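PDB 3HEB: response regulator receiver domain protein (CheY) from Rhodospirillum rubrum, which probably works as a phosphorylation-controlled receiver in two-component signalling, taking a phosphoryl group from a histidine kinase and passing on the signal. Local coordinates for residues Leu19-Ile24 against Asn31-Phe36; Leu43-Gly48 against Arg59-Leu64; Leu65-Asn68 against Gly74-Ile77; Arg102-Cys107 against Tyr115-Val120. One frame throughout, in Å; residues are numbered along the deposited sequence.

Contact 1. Residues Leu19-Ile24 against Asn31-Phe36; sequences LIEKNI and NEIIAF
With CG1 anti to its carbonyl carbon (chi1 -71°) and CD1 continuing in an extended line, I33 sends one methyl from strand 33-36 out to helix 14-26, where I24 and E21 receive it. I24 keeps CG2 anti to the backbone N, and this branch methyl, rather than the longer CG1-CD1 arm, faces the strand. The two tips approach as I24 CG2 to I33 CD1 at 4.2 Å. One helical turn back, E21 adds the aliphatic part of its side chain: its CG stands 4.4 Å from the same I33 CD1, while the carboxylate leads away from that methyl. I33 CD1 therefore faces two residues spaced three apart on the helix. The contact is light, burying 99 Å² in all, and wholly van der Waals; the nearest backbones remain apart, with E21 CA 7.9 Å from I33 CA. I33 also rests on I7 of strand 6-10, and I24 leans on I129 of helix 122-136.

On the helix, N23 folds its amide back over the preceding turn. Its ND2 donates to L19 O at 2.7 Å, with a fairly straight N-H...O angle of 158°, and N23 N reaches the same oxygen from the opposite face of the carbonyl plane. N23 OD1 accepts from R130, tying the helix to its neighbour 122-136. The I33 contact packs the connecting helix against the edge strand of the beta-alpha-beta crossover 6-10, 14-26 and 33-36, the first such unit of the CheY-like receiver fold.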
loop_
_atom_site.group_PDB
_atom_site.type_symbol
_atom_site.label_atom_id
_atom_site.label_comp_id
_atom_site.label_asym_id
_atom_site.label_seq_id
_atom_site.Cartn_x
_atom_site.Cartn_y
_atom_site.Cartn_z
ATOM N N LEU A 19 -8.758 17.769 9.240
ATOM C CA LEU A 19 -9.777 16.760 8.952
ATOM C C LEU A 19 -9.155 15.358 8.971
ATOM O O LEU A 19 -9.749 14.403 9.481
ATOM C CB LEU A 19 -10.402 17.010 7.579
ATOM C CG LEU A 19 -11.305 15.875 7.090
ATOM C CD1 LEU A 19 -12.558 15.815 7.952
ATOM C CD2 LEU A 19 -11.673 16.111 5.638
ATOM N N ILE A 20 -7.954 15.251 8.409
ATOM C CA ILE A 20 -7.221 13.996 8.342
ATOM C C ILE A 20 -6.894 13.507 9.746
ATOM O O ILE A 20 -7.138 12.353 10.093
ATOM C CB ILE A 20 -5.894 14.190 7.567
ATOM C CG1 ILE A 20 -6.185 14.557 6.108
ATOM C CG2 ILE A 20 -5.061 12.921 7.625
ATOM C CD1 ILE A 20 -4.954 14.964 5.315
ATOM N N GLU A 21 -6.356 14.410 10.559
ATOM C CA GLU A 21 -5.963 14.097 11.915
ATOM C C GLU A 21 -7.098 13.625 12.808
ATOM O O GLU A 21 -6.946 12.650 13.533
ATOM C CB GLU A 21 -5.314 15.319 12.558
ATOM C CG GLU A 21 -4.858 15.115 13.999
ATOM C CD GLU A 21 -4.760 16.426 14.794
ATOM O OE1 GLU A 21 -4.270 17.451 14.250
ATOM O OE2 GLU A 21 -5.171 16.426 15.977
ATOM N N LYS A 22 -8.235 14.307 12.772
ATOM C CA LYS A 22 -9.328 13.907 13.645
ATOM C C LYS A 22 -10.005 12.638 13.189
ATOM O O LYS A 22 -10.563 11.906 13.997
ATOM C CB LYS A 22 -10.364 15.026 13.782
ATOM C CG LYS A 22 -11.114 15.377 12.517
ATOM C CD LYS A 22 -12.068 16.549 12.756
ATOM C CE LYS A 22 -12.966 16.290 13.961
ATOM N NZ LYS A 22 -13.600 14.942 13.884
ATOM N N ASN A 23 -9.954 12.359 11.897
ATOM C CA ASN A 23 -10.591 11.151 11.426
ATOM C C ASN A 23 -9.710 9.941 11.660
ATOM O O ASN A 23 -10.195 8.814 11.708
ATOM C CB ASN A 23 -10.991 11.307 9.967
ATOM C CG ASN A 23 -12.287 12.073 9.824
ATOM O OD1 ASN A 23 -13.360 11.538 10.102
ATOM N ND2 ASN A 23 -12.198 13.333 9.420
ATOM N N ILE A 24 -8.416 10.173 11.833
ATOM C CA ILE A 24 -7.517 9.073 12.118
ATOM C C ILE A 24 -7.805 8.664 13.565
ATOM O O ILE A 24 -7.795 7.473 13.901
ATOM C CB ILE A 24 -6.040 9.495 11.986
ATOM C CG1 ILE A 24 -5.705 9.750 10.514
ATOM C CG2 ILE A 24 -5.130 8.417 12.557
ATOM C CD1 ILE A 24 -5.939 8.561 9.622
ATOM N N ASN A 31 -1.712 6.597 17.535
ATOM C CA ASN A 31 -0.310 6.802 17.187
ATOM C C ASN A 31 0.102 8.270 17.086
ATOM O O ASN A 31 -0.694 9.142 16.726
ATOM C CB ASN A 31 0.026 6.101 15.863
ATOM C CG ASN A 31 -0.153 4.598 15.939
ATOM O OD1 ASN A 31 -1.276 4.098 16.031
ATOM N ND2 ASN A 31 0.959 3.865 15.911
ATOM N N GLU A 32 1.361 8.532 17.422
ATOM C CA GLU A 32 1.904 9.875 17.345
ATOM C C GLU A 32 1.837 10.320 15.890
ATOM O O GLU A 32 2.157 9.553 14.981
ATOM C CB GLU A 32 3.361 9.884 17.812
ATOM C CG GLU A 32 4.214 8.773 17.174
ATOM C CD GLU A 32 4.315 7.497 18.031
ATOM O OE1 GLU A 32 5.146 7.484 18.976
ATOM O OE2 GLU A 32 3.568 6.519 17.764
ATOM N N ILE A 33 1.400 11.556 15.676
ATOM C CA ILE A 33 1.321 12.113 14.340
ATOM C C ILE A 33 2.111 13.399 14.354
ATOM O O ILE A 33 1.790 14.312 15.117
ATOM C CB ILE A 33 -0.116 12.473 13.944
ATOM C CG1 ILE A 33 -0.933 11.205 13.712
ATOM C CG2 ILE A 33 -0.099 13.341 12.690
ATOM C CD1 ILE A 33 -2.415 11.472 13.543
ATOM N N ILE A 34 3.156 13.466 13.534
ATOM C CA ILE A 34 3.957 14.675 13.443
ATOM C C ILE A 34 3.625 15.286 12.077
ATOM O O ILE A 34 3.818 14.657 11.029
ATOM C CB ILE A 34 5.471 14.370 13.602
ATOM C CG1 ILE A 34 6.266 15.673 13.543
ATOM C CG2 ILE A 34 5.946 13.422 12.538
ATOM C CD1 ILE A 34 7.697 15.527 13.975
ATOM N N ALA A 35 3.083 16.502 12.114
ATOM C CA ALA A 35 2.651 17.214 10.914
ATOM C C ALA A 35 3.615 18.271 10.378
ATOM O O ALA A 35 4.266 18.983 11.137
ATOM C CB ALA A 35 1.299 17.854 11.178
ATOM N N PHE A 36 3.691 18.366 9.056
ATOM C CA PHE A 36 4.538 19.350 8.397
ATOM C C PHE A 36 3.687 20.017 7.324
ATOM O O PHE A 36 3.040 19.330 6.528
ATOM C CB PHE A 36 5.760 18.681 7.753
ATOM C CG PHE A 36 6.674 18.022 8.740
ATOM C CD1 PHE A 36 7.373 18.782 9.676
ATOM C CD2 PHE A 36 6.794 16.640 8.774
ATOM C CE1 PHE A 36 8.172 18.171 10.637
ATOM C CE2 PHE A 36 7.589 16.016 9.728
ATOM C CZ PHE A 36 8.280 16.782 10.665
#

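Contact 2. Residues Leu43-Gly48 against Arg59-Leu64; sequences LNYLFG and RAQLVL
The CA atoms of segments 43-48 and 59-64 come no nearer than 9.8 Å, between L46 CA and R59 CA, just ahead of strand 61-65, and side chains bridge the gap between helix 39-47 and this strand, alternating elements of the CheY-like alpha/beta fold. R59 reaches over on a chain extended from CG to NE and lays its guanidinium flat on the Y45 ring. Centres are 4.2 Å apart and the planes differ by 21°, a cation-pi stack slightly opened like a book. NH1 hangs over the ring toward its rim, 3.3 Å from Y45 CZ, whereas the Y45 hydroxyl oxygen sits above the middle of the guanidinium. Y45 carries its ring anti to the backbone N (chi1 169°), which turns it off the helix toward R59 and also lets it meet F36 of strand 33-36.

R59 grips Y45 a second time: NH1 donates to Y45 O at 3.3 Å, coming from above the carbonyl plane. This carbonyl belongs to the last turn of the helix, which G48 ends with a positive phi, so the cation would probably be favoured by the helix dipole there. Deeper in, Q61 slides past the ring, its amide tilted 50° to it, and OE1 is buried with no hydrogen-bonding partner in the model. Q61 NE2, held weakly by S90, lies 3.9 Å from L46 CD1, an apolar neighbour. At the outer end a water closes a bridge, donating to Y45 O at 3.1 Å and taking a weak 3.5 Å bond from R59 NH2 at the guanidinium edge.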
loop_
_atom_site.group_PDB
_atom_site.type_symbol
_atom_site.label_atom_id
_atom_site.label_comp_id
_atom_site.label_asym_id
_atom_site.label_seq_id
_atom_site.Cartn_x
_atom_site.Cartn_y
_atom_site.Cartn_z
ATOM N N LEU A 43 11.246 17.105 4.831
ATOM C CA LEU A 43 12.453 16.413 4.401
ATOM C C LEU A 43 13.521 16.547 5.489
ATOM O O LEU A 43 14.334 15.645 5.690
ATOM C CB LEU A 43 12.975 16.993 3.082
ATOM C CG LEU A 43 12.147 16.704 1.828
ATOM C CD1 LEU A 43 12.700 17.507 0.657
ATOM C CD2 LEU A 43 12.183 15.215 1.512
ATOM N N ASN A 44 13.516 17.680 6.187
ATOM C CA ASN A 44 14.470 17.911 7.269
ATOM C C ASN A 44 14.361 16.816 8.333
ATOM O O ASN A 44 15.356 16.216 8.742
ATOM C CB ASN A 44 14.212 19.259 7.930
ATOM C CG ASN A 44 14.925 19.389 9.253
ATOM O OD1 ASN A 44 16.154 19.390 9.307
ATOM N ND2 ASN A 44 14.157 19.480 10.338
ATOM N N TYR A 45 13.131 16.573 8.776
ATOM C CA TYR A 45 12.844 15.566 9.789
ATOM C C TYR A 45 13.230 14.163 9.329
ATOM O O TYR A 45 13.845 13.397 10.067
ATOM C CB TYR A 45 11.350 15.599 10.125
ATOM C CG TYR A 45 10.889 14.431 10.969
ATOM C CD1 TYR A 45 11.256 14.333 12.317
ATOM C CD2 TYR A 45 10.122 13.404 10.415
ATOM C CE1 TYR A 45 10.877 13.247 13.090
ATOM C CE2 TYR A 45 9.734 12.303 11.184
ATOM C CZ TYR A 45 10.119 12.231 12.523
ATOM O OH TYR A 45 9.760 11.146 13.288
ATOM N N LEU A 46 12.859 13.842 8.096
ATOM C CA LEU A 46 13.117 12.538 7.504
ATOM C C LEU A 46 14.578 12.240 7.181
ATOM O O LEU A 46 15.034 11.106 7.341
ATOM C CB LEU A 46 12.289 12.400 6.228
ATOM C CG LEU A 46 11.020 11.535 6.202
ATOM C CD1 LEU A 46 10.418 11.381 7.586
ATOM C CD2 LEU A 46 10.030 12.165 5.220
ATOM N N PHE A 47 15.310 13.249 6.719
ATOM C CA PHE A 47 16.703 13.049 6.344
ATOM C C PHE A 47 17.734 13.669 7.282
ATOM O O PHE A 47 18.906 13.287 7.258
ATOM C CB PHE A 47 16.928 13.550 4.912
ATOM C CG PHE A 47 16.118 12.814 3.886
ATOM C CD1 PHE A 47 14.897 13.320 3.446
ATOM C CD2 PHE A 47 16.557 11.583 3.392
ATOM C CE1 PHE A 47 14.125 12.608 2.530
ATOM C CE2 PHE A 47 15.790 10.860 2.474
ATOM C CZ PHE A 47 14.573 11.373 2.043
ATOM N N GLY A 48 17.296 14.610 8.112
ATOM C CA GLY A 48 18.208 15.252 9.044
ATOM C C GLY A 48 18.952 16.413 8.415
ATOM O O GLY A 48 18.838 16.656 7.213
ATOM N N ARG A 59 13.515 3.515 11.997
ATOM C CA ARG A 59 12.222 4.077 12.349
ATOM C C ARG A 59 11.083 3.323 11.677
ATOM O O ARG A 59 11.218 2.810 10.557
ATOM C CB ARG A 59 12.126 5.541 11.935
ATOM C CG ARG A 59 12.809 6.533 12.850
ATOM C CD ARG A 59 12.647 7.935 12.264
ATOM N NE ARG A 59 13.121 8.989 13.154
ATOM C CZ ARG A 59 13.197 10.272 12.812
ATOM N NH1 ARG A 59 12.833 10.662 11.590
ATOM N NH2 ARG A 59 13.625 11.168 13.697
ATOM N N ALA A 60 9.959 3.267 12.375
ATOM C CA ALA A 60 8.772 2.617 11.858
ATOM C C ALA A 60 7.812 3.775 11.672
ATOM O O ALA A 60 7.252 4.275 12.642
ATOM C CB ALA A 60 8.226 1.610 12.869
ATOM N N GLN A 61 7.628 4.203 10.428
ATOM C CA GLN A 61 6.764 5.343 10.139
ATOM C C GLN A 61 5.979 5.214 8.838
ATOM O O GLN A 61 6.462 4.651 7.864
ATOM C CB GLN A 61 7.631 6.599 10.077
ATOM C CG GLN A 61 8.852 6.381 9.198
ATOM C CD GLN A 61 9.817 7.533 9.204
ATOM O OE1 GLN A 61 9.780 8.380 10.088
ATOM N NE2 GLN A 61 10.709 7.558 8.216
ATOM N N LEU A 62 4.760 5.743 8.840
ATOM C CA LEU A 62 3.906 5.743 7.656
ATOM C C LEU A 62 3.826 7.219 7.276
ATOM O O LEU A 62 3.684 8.076 8.148
ATOM C CB LEU A 62 2.495 5.227 7.977
ATOM C CG LEU A 62 1.476 5.451 6.844
ATOM C CD1 LEU A 62 1.317 4.176 6.033
ATOM C CD2 LEU A 62 0.145 5.847 7.409
ATOM N N VAL A 63 3.919 7.525 5.986
ATOM C CA VAL A 63 3.848 8.916 5.574
ATOM C C VAL A 63 2.673 9.247 4.667
ATOM O O VAL A 63 2.451 8.594 3.641
ATOM C CB VAL A 63 5.151 9.356 4.874
ATOM C CG1 VAL A 63 6.336 9.160 5.808
ATOM C CG2 VAL A 63 5.358 8.559 3.621
ATOM N N LEU A 64 1.905 10.251 5.083
ATOM C CA LEU A 64 0.775 10.742 4.306
ATOM C C LEU A 64 1.345 11.922 3.548
ATOM O O LEU A 64 1.882 12.849 4.152
ATOM C CB LEU A 64 -0.359 11.218 5.209
ATOM C CG LEU A 64 -1.391 10.147 5.515
ATOM C CD1 LEU A 64 -2.017 9.667 4.204
ATOM C CD2 LEU A 64 -0.718 8.995 6.254
HETATM O O HOH W 1 14.507 14.434 12.887
#

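Contact 3. Residues Leu65-Asn68 against Gly74-Ile77; sequences LDLN and GIDI
L65 and L67, flanking D66, turn their side chains onto the first turn of helix 74-83, in the strand-loop-helix connection that follows the central strand of a receiver domain. In L65 a chi1 of 180° sets CG opposite the backbone N and directs both methyls at the helix. CD2 presses on the G74 carbonyl, 3.1 Å from G74 O, a tight fit, and CD1 meets the methyl at the end of I77, CD1 to CD1, at 3.8 Å. I77 supplies that methyl from a fully extended CG1 branch. Shortening L65 to an alanine is likely to open a gap over the G74 carbonyl and leave I77 CD1 without its apolar mate.

L67 takes a different torsion, with CG beside the backbone N (chi1 -54°), and sends CD2 across to I75 CG1 at 3.6 Å. Both residues go on to C107 of helix 101-109, so L67 packs where helices 74-83 and 101-109 meet. Backbone and backbone come so close at G74 that a CB there would run into D66 O and L67 CA. The loop is closed by G74 N donating to L67 O at 2.9 Å, nearly straight at 167°; T73 OG1 bonds to the same oxygen.

D66, the predicted phosphorylation site, unmodified here, faces the other way. Its carboxylate lies close to E11 and D12, the acidic cluster that in receiver domains usually holds a magnesium ion, and K118 is a long, weak ion-pair partner. D66 OD1 is bonded to T96 OG1 and more weakly to N68 N, at 3.5 Å.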
loop_
_atom_site.group_PDB
_atom_site.type_symbol
_atom_site.label_atom_id
_atom_site.label_comp_id
_atom_site.label_asym_id
_atom_site.label_seq_id
_atom_site.Cartn_x
_atom_site.Cartn_y
_atom_site.Cartn_z
ATOM N N LEU A 65 1.231 11.894 2.232
ATOM C CA LEU A 65 1.799 12.963 1.431
ATOM C C LEU A 65 0.866 13.543 0.384
ATOM O O LEU A 65 0.285 12.820 -0.424
ATOM C CB LEU A 65 3.086 12.457 0.760
ATOM C CG LEU A 65 3.904 13.376 -0.158
ATOM C CD1 LEU A 65 4.526 14.522 0.628
ATOM C CD2 LEU A 65 4.989 12.550 -0.840
ATOM N N ASP A 66 0.719 14.863 0.429
ATOM C CA ASP A 66 -0.084 15.587 -0.538
ATOM C C ASP A 66 0.962 15.990 -1.561
ATOM O O ASP A 66 2.066 16.367 -1.178
ATOM C CB ASP A 66 -0.715 16.824 0.105
ATOM C CG ASP A 66 -1.529 17.643 -0.880
ATOM O OD1 ASP A 66 -2.004 17.068 -1.879
ATOM O OD2 ASP A 66 -1.712 18.857 -0.648
ATOM N N LEU A 67 0.639 15.890 -2.847
ATOM C CA LEU A 67 1.593 16.237 -3.901
ATOM C C LEU A 67 1.669 17.741 -4.106
ATOM O O LEU A 67 2.672 18.263 -4.612
ATOM C CB LEU A 67 1.185 15.587 -5.219
ATOM C CG LEU A 67 0.969 14.073 -5.229
ATOM C CD1 LEU A 67 0.253 13.703 -6.509
ATOM C CD2 LEU A 67 2.309 13.327 -5.095
ATOM N N ASN A 68 0.605 18.431 -3.702
ATOM C CA ASN A 68 0.520 19.877 -3.868
ATOM C C ASN A 68 0.993 20.670 -2.652
ATOM O O ASN A 68 0.194 21.114 -1.820
ATOM C CB ASN A 68 -0.917 20.258 -4.242
ATOM C CG ASN A 68 -1.467 19.404 -5.383
ATOM O OD1 ASN A 68 -0.826 19.253 -6.430
ATOM N ND2 ASN A 68 -2.658 18.834 -5.182
ATOM N N GLY A 74 5.221 17.147 -3.833
ATOM C CA GLY A 74 5.379 15.935 -3.062
ATOM C C GLY A 74 5.973 14.772 -3.837
ATOM O O GLY A 74 6.528 13.846 -3.231
ATOM N N ILE A 75 5.864 14.788 -5.162
ATOM C CA ILE A 75 6.426 13.690 -5.936
ATOM C C ILE A 75 7.927 13.586 -5.685
ATOM O O ILE A 75 8.468 12.491 -5.557
ATOM C CB ILE A 75 6.147 13.847 -7.451
ATOM C CG1 ILE A 75 4.736 13.345 -7.757
ATOM C CG2 ILE A 75 7.162 13.050 -8.275
ATOM C CD1 ILE A 75 4.357 13.416 -9.221
ATOM N N ASP A 76 8.599 14.726 -5.590
ATOM C CA ASP A 76 10.030 14.693 -5.345
ATOM C C ASP A 76 10.369 14.236 -3.930
ATOM O O ASP A 76 11.439 13.680 -3.692
ATOM C CB ASP A 76 10.635 16.055 -5.658
ATOM C CG ASP A 76 10.618 16.346 -7.144
ATOM O OD1 ASP A 76 11.135 15.510 -7.910
ATOM O OD2 ASP A 76 10.088 17.393 -7.551
ATOM N N ILE A 77 9.456 14.457 -2.990
ATOM C CA ILE A 77 9.680 14.004 -1.625
ATOM C C ILE A 77 9.642 12.475 -1.701
ATOM O O ILE A 77 10.487 11.793 -1.129
ATOM C CB ILE A 77 8.570 14.511 -0.657
ATOM C CG1 ILE A 77 8.662 16.036 -0.505
ATOM C CG2 ILE A 77 8.712 13.833 0.695
ATOM C CD1 ILE A 77 7.661 16.639 0.461
#

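Contact 4. Residues Arg102-Cys107 against Tyr115-Val120; sequences REIQRC and YITKPV
The ring of Y115 is met in two quite different ways by one helix: a methylene of I104 sits on its face and the sulfur of C107 lies at its edge. This packs helix 101-109 on strand 114-117, the last strand of the receiver-domain sheet, in a beta-alpha-beta unit with strand 92-96. The axes of helix 102-107 and strand 115-117 run nearly antiparallel, at 157°, and approach to 9.7 Å. I104 crosses the ring at about a right angle and forms a CH-pi contact, its CG1 3.7 Å from the Y115 ring centroid, 16° off the normal and shifted toward the rim. C107 SG lies practically in the ring plane, 3.8 Å from Y115 CE1, a sulfur-aromatic contact. A chi1 of -176° swings the Y115 ring over to the helix and lets its hydroxyl bond to T98 O.

Y115 stands three residues before K118, the place of the switch aromatic in CheY-like receivers, and its buried ring is consistent with the inward rotamer of that switch. Without the ring, as with an alanine here, I104 and C107 would probably face a gap and T98 O lose a partner. T117 OG1 lies at hydrogen-bonding distance from both T98 O and Q140 OE1 of the second subunit, to which Y115 also makes backbone bonds. Beside the sulfur, C107 CB is 4.0 Å from Y115 CD1.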
loop_
_atom_site.group_PDB
_atom_site.type_symbol
_atom_site.label_atom_id
_atom_site.label_comp_id
_atom_site.label_asym_id
_atom_site.label_seq_id
_atom_site.Cartn_x
_atom_site.Cartn_y
_atom_site.Cartn_z
ATOM N N ARG A 102 -1.664 9.562 -15.381
ATOM C CA ARG A 102 -0.252 9.929 -15.421
ATOM C C ARG A 102 0.397 10.201 -14.067
ATOM O O ARG A 102 1.528 9.780 -13.826
ATOM C CB ARG A 102 -0.048 11.130 -16.350
ATOM C CG ARG A 102 -0.217 10.798 -17.833
ATOM C CD ARG A 102 0.176 11.972 -18.741
ATOM N NE ARG A 102 -0.739 13.114 -18.647
ATOM C CZ ARG A 102 -0.401 14.321 -18.195
ATOM N NH1 ARG A 102 0.839 14.567 -17.787
ATOM N NH2 ARG A 102 -1.305 15.294 -18.158
ATOM N N GLU A 103 -0.311 10.906 -13.190
ATOM C CA GLU A 103 0.220 11.219 -11.866
ATOM C C GLU A 103 0.218 9.991 -10.976
ATOM O O GLU A 103 1.191 9.710 -10.282
ATOM C CB GLU A 103 -0.608 12.318 -11.209
ATOM C CG GLU A 103 -0.340 13.686 -11.788
ATOM C CD GLU A 103 1.060 14.164 -11.482
ATOM O OE1 GLU A 103 1.268 14.695 -10.370
ATOM O OE2 GLU A 103 1.952 13.997 -12.343
ATOM N N ILE A 104 -0.890 9.266 -11.002
ATOM C CA ILE A 104 -1.036 8.075 -10.200
ATOM C C ILE A 104 0.036 7.073 -10.595
ATOM O O ILE A 104 0.792 6.603 -9.742
ATOM C CB ILE A 104 -2.449 7.476 -10.391
ATOM C CG1 ILE A 104 -3.498 8.470 -9.864
ATOM C CG2 ILE A 104 -2.555 6.154 -9.677
ATOM C CD1 ILE A 104 -4.939 8.029 -10.057
ATOM N N GLN A 105 0.118 6.772 -11.887
ATOM C CA GLN A 105 1.105 5.821 -12.385
ATOM C C GLN A 105 2.539 6.244 -12.054
ATOM O O GLN A 105 3.388 5.398 -11.747
ATOM C CB GLN A 105 0.952 5.650 -13.901
ATOM C CG GLN A 105 -0.487 5.390 -14.346
ATOM C CD GLN A 105 -0.628 5.220 -15.854
ATOM O OE1 GLN A 105 -0.016 5.954 -16.648
ATOM N NE2 GLN A 105 -1.454 4.258 -16.256
ATOM N N ARG A 106 2.807 7.545 -12.107
ATOM C CA ARG A 106 4.142 8.055 -11.819
ATOM C C ARG A 106 4.519 7.833 -10.345
ATOM O O ARG A 106 5.650 7.438 -10.034
ATOM C CB ARG A 106 4.220 9.545 -12.170
ATOM C CG ARG A 106 5.634 10.051 -12.429
ATOM C CD ARG A 106 5.645 11.542 -12.792
ATOM N NE ARG A 106 6.919 11.963 -13.388
ATOM C CZ ARG A 106 7.177 11.966 -14.697
ATOM N NH1 ARG A 106 6.251 11.575 -15.568
ATOM N NH2 ARG A 106 8.367 12.356 -15.141
ATOM N N CYS A 107 3.571 8.086 -9.444
ATOM C CA CYS A 107 3.798 7.895 -8.013
ATOM C C CYS A 107 4.126 6.428 -7.735
ATOM O O CYS A 107 5.079 6.113 -7.017
ATOM C CB CYS A 107 2.565 8.327 -7.209
ATOM S SG CYS A 107 2.273 10.130 -7.207
ATOM N N TYR A 115 -1.982 5.153 -3.293
ATOM C CA TYR A 115 -2.359 6.459 -3.790
ATOM C C TYR A 115 -3.859 6.613 -3.564
ATOM O O TYR A 115 -4.665 5.750 -3.957
ATOM C CB TYR A 115 -2.037 6.583 -5.278
ATOM C CG TYR A 115 -2.307 7.960 -5.837
ATOM C CD1 TYR A 115 -1.262 8.770 -6.274
ATOM C CD2 TYR A 115 -3.613 8.445 -5.955
ATOM C CE1 TYR A 115 -1.504 10.017 -6.817
ATOM C CE2 TYR A 115 -3.863 9.692 -6.495
ATOM C CZ TYR A 115 -2.804 10.474 -6.929
ATOM O OH TYR A 115 -3.043 11.714 -7.494
ATOM N N ILE A 116 -4.230 7.701 -2.907
ATOM C CA ILE A 116 -5.629 7.976 -2.628
ATOM C C ILE A 116 -5.963 9.373 -3.099
ATOM O O ILE A 116 -5.344 10.340 -2.660
ATOM C CB ILE A 116 -5.936 7.919 -1.123
ATOM C CG1 ILE A 116 -5.638 6.519 -0.580
ATOM C CG2 ILE A 116 -7.401 8.302 -0.877
ATOM C CD1 ILE A 116 -5.861 6.376 0.923
ATOM N N THR A 117 -6.923 9.477 -4.008
ATOM C CA THR A 117 -7.348 10.780 -4.493
ATOM C C THR A 117 -8.319 11.296 -3.434
ATOM O O THR A 117 -9.269 10.596 -3.055
ATOM C CB THR A 117 -8.082 10.672 -5.850
ATOM O OG1 THR A 117 -7.153 10.288 -6.870
ATOM C CG2 THR A 117 -8.718 12.013 -6.216
ATOM N N LYS A 118 -8.073 12.507 -2.941
ATOM C CA LYS A 118 -8.934 13.096 -1.927
ATOM C C LYS A 118 -10.361 13.152 -2.447
ATOM O O LYS A 118 -10.603 13.703 -3.516
ATOM C CB LYS A 118 -8.483 14.519 -1.590
ATOM C CG LYS A 118 -7.144 14.623 -0.885
ATOM C CD LYS A 118 -6.847 16.066 -0.544
ATOM C CE LYS A 118 -5.516 16.182 0.163
ATOM N NZ LYS A 118 -5.174 17.595 0.500
ATOM N N PRO A 119 -11.319 12.554 -1.718
ATOM C CA PRO A 119 -12.697 12.623 -2.217
ATOM C C PRO A 119 -13.134 14.089 -2.182
ATOM O O PRO A 119 -12.761 14.839 -1.271
ATOM C CB PRO A 119 -13.475 11.756 -1.226
ATOM C CG PRO A 119 -12.446 10.733 -0.777
ATOM C CD PRO A 119 -11.199 11.590 -0.606
ATOM N N VAL A 120 -13.904 14.502 -3.183
ATOM C CA VAL A 120 -14.378 15.875 -3.254
ATOM C C VAL A 120 -15.328 16.147 -2.107
ATOM O O VAL A 120 -15.167 17.127 -1.384
ATOM C CB VAL A 120 -15.106 16.152 -4.578
ATOM C CG1 VAL A 120 -15.730 17.532 -4.539
ATOM C CG2 VAL A 120 -14.126 16.048 -5.747
#

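Overall arrangement
From the N terminus the four contacts follow in series; none nests in or crosses another. Contact 1 closes the short link from helix 14-26 to edge strand 33-36, and contact 2 the longer loop between helix 39-47 and central strand 61-65. They meet where F36 and I34 pack on Y45. The central strand then runs straight into contact 3, which closes the turn to helix 74-83; L43 on I77 joins contacts 2 and 3. Contact 4 fixes helix 101-109 to strand 114-117 at this chain's other sheet edge, beside the second subunit. It reaches contact 3, about 11 Å away between centres, through L67 on C107 and Y115, bringing predicted phosphorylation site and likely switch together.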